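Local atomic coordinates of AztD protein (Citrobacter koseri, PDB entry 6CMK), a protein that acts as a periplasmic zinc chaperone, handing one zinc ion directly to the solute-binding protein AztC of the AztABCD zinc transport system. Residues Arg292-Pro297 / Gly330-Ser335. Sequence-based numbering, arbitrary orientation.
Sequences RLIQLP and GEISQS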
loop_
_atom_site.group_PDB
_atom_site.type_symbol
_atom_site.label_atom_id
_atom_site.label_comp_id
_atom_site.label_asym_id
_atom_site.label_seq_id
_atom_site.Cartn_x
_atom_site.Cartn_y
_atom_site.Cartn_z
ATOM N N ARG B 292 -3.406 25.370 9.441
ATOM C CA ARG B 292 -2.340 26.027 10.186
ATOM C C ARG B 292 -1.406 26.749 9.225
ATOM O O ARG B 292 -1.000 26.192 8.203
ATOM C CB ARG B 292 -1.532 25.029 11.014
ATOM C CG ARG B 292 -2.313 24.411 12.158
ATOM C CD ARG B 292 -2.575 25.437 13.252
ATOM N NE ARG B 292 -3.263 24.858 14.403
ATOM C CZ ARG B 292 -4.585 24.790 14.540
ATOM N NH1 ARG B 292 -5.390 25.264 13.595
ATOM N NH2 ARG B 292 -5.106 24.241 15.628
ATOM N N LEU B 293 -1.039 27.973 9.589
ATOM C CA LEU B 293 -0.158 28.819 8.787
ATOM C C LEU B 293 1.281 28.683 9.269
ATOM O O LEU B 293 1.541 28.739 10.474
ATOM C CB LEU B 293 -0.599 30.279 8.897
ATOM C CG LEU B 293 0.215 31.331 8.136
ATOM C CD1 LEU B 293 -0.176 31.340 6.676
ATOM C CD2 LEU B 293 0.029 32.713 8.761
ATOM N N ILE B 294 2.217 28.524 8.333
ATOM C CA ILE B 294 3.643 28.638 8.639
ATOM C C ILE B 294 4.221 29.793 7.835
ATOM O O ILE B 294 4.063 29.853 6.608
ATOM C CB ILE B 294 4.424 27.342 8.357
ATOM C CG1 ILE B 294 3.903 26.215 9.245
ATOM C CG2 ILE B 294 5.925 27.574 8.587
ATOM C CD1 ILE B 294 4.547 24.882 8.992
ATOM N N GLN B 295 4.893 30.703 8.530
ATOM C CA GLN B 295 5.579 31.822 7.908
ATOM C C GLN B 295 7.015 31.429 7.595
ATOM O O GLN B 295 7.751 30.989 8.485
ATOM C CB GLN B 295 5.558 33.031 8.837
ATOM C CG GLN B 295 6.343 34.226 8.312
ATOM C CD GLN B 295 5.676 34.862 7.119
ATOM O OE1 GLN B 295 4.534 35.313 7.201
ATOM N NE2 GLN B 295 6.390 34.914 6.000
ATOM N N LEU B 296 7.414 31.588 6.316
ATOM C CA LEU B 296 8.777 31.274 5.935
ATOM C C LEU B 296 9.647 32.520 6.046
ATOM O O LEU B 296 9.169 33.639 5.826
ATOM C CB LEU B 296 8.830 30.754 4.504
ATOM C CG LEU B 296 7.867 29.620 4.183
ATOM C CD1 LEU B 296 7.854 29.364 2.689
ATOM C CD2 LEU B 296 8.256 28.372 4.954
ATOM N N PRO B 297 10.928 32.355 6.376
ATOM C CA PRO B 297 11.800 33.536 6.463
ATOM C C PRO B 297 12.024 34.217 5.125
ATOM O O PRO B 297 12.153 35.444 5.097
ATOM C CB PRO B 297 13.105 32.982 7.054
ATOM C CG PRO B 297 13.039 31.513 6.900
ATOM C CD PRO B 297 11.600 31.118 6.812
ATOM N N GLY B 330 3.156 21.739 13.221
ATOM C CA GLY B 330 2.827 22.940 12.479
ATOM C C GLY B 330 3.923 23.983 12.506
ATOM O O GLY B 330 3.632 25.181 12.623
ATOM N N GLU B 331 5.178 23.562 12.366
ATOM C CA GLU B 331 6.283 24.502 12.431
ATOM C C GLU B 331 7.471 23.979 11.640
ATOM O O GLU B 331 7.573 22.787 11.341
ATOM C CB GLU B 331 6.692 24.754 13.882
ATOM C CG GLU B 331 7.262 23.524 14.553
ATOM C CD GLU B 331 7.503 23.734 16.033
ATOM O OE1 GLU B 331 6.886 24.653 16.618
ATOM O OE2 GLU B 331 8.312 22.980 16.610
ATOM N N ILE B 332 8.379 24.897 11.319
ATOM C CA ILE B 332 9.694 24.543 10.793
ATOM C C ILE B 332 10.550 24.064 11.955
ATOM O O ILE B 332 10.840 24.834 12.879
ATOM C CB ILE B 332 10.351 25.741 10.096
ATOM C CG1 ILE B 332 9.484 26.225 8.934
ATOM C CG2 ILE B 332 11.756 25.372 9.611
ATOM C CD1 ILE B 332 9.985 27.491 8.286
ATOM N N SER B 333 10.974 22.804 11.906
ATOM C CA SER B 333 11.752 22.246 13.009
ATOM C C SER B 333 13.250 22.480 12.858
ATOM O O SER B 333 13.959 22.561 13.870
ATOM C CB SER B 333 11.459 20.748 13.157
ATOM O OG SER B 333 11.299 20.135 11.893
ATOM N N GLN B 334 13.750 22.622 11.635
ATOM C CA GLN B 334 15.140 23.014 11.438
ATOM C C GLN B 334 15.354 23.376 9.973
ATOM O O GLN B 334 14.528 23.075 9.108
ATOM C CB GLN B 334 16.103 21.908 11.861
ATOM C CG GLN B 334 15.961 20.622 11.076
ATOM C CD GLN B 334 16.926 19.552 11.538
ATOM O OE1 GLN B 334 18.101 19.823 11.773
ATOM N NE2 GLN B 334 16.437 18.330 11.669
ATOM N N SER B 335 16.498 24.015 9.714
ATOM C CA SER B 335 16.885 24.485 8.390
ATOM C C SER B 335 18.371 24.233 8.188
ATOM O O SER B 335 19.147 24.236 9.146
ATOM C CB SER B 335 16.594 25.982 8.215
ATOM O OG SER B 335 15.233 26.270 8.478
HETATM O O HOH W 1 1.408 26.644 12.519
#
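The carbonyl oxygen of G330 takes a hydrogen from a water whose oxygen lies 2.7 Å from G330 O, and the same water donates its other hydrogen to L293 O, at 2.9 Å. This bridge joins strand 292-295 to the turn entering the outermost strand of the next blade of a beta-propeller, a fold in which successive four-stranded antiparallel sheets pack face against face. Here the two strands share no direct hydrogen bond: the axes of the short segments 292-295 and 331-335 come within 7.4 Å, their N-to-C directions 48° apart, and the direct contacts are apolar side chains packing on one another and on the G330-E331 backbone. I294 and I332 carry the packing. CG1 of I294, anti to its own carbonyl carbon (chi1 -62°), sits 3.5 Å from G330 O, and the extended chain carries CD1 on to the backbone at E331 N. The other branch, CG2, meets I332 CG1 at 3.8 Å, the two isoleucines slanting across each other. Beyond them I332 CD1 touches L296 CD2 at 3.9 Å, with the leucine side chain roughly perpendicular to that of I332. I280 and L282 of the first blade and I325 of the second also pack on I294, burying it between the sheets. G330, with positive phi, and E331 form a G1 beta bulge opposite D326. P297 CD lies 4.2 Å from I332 CD1.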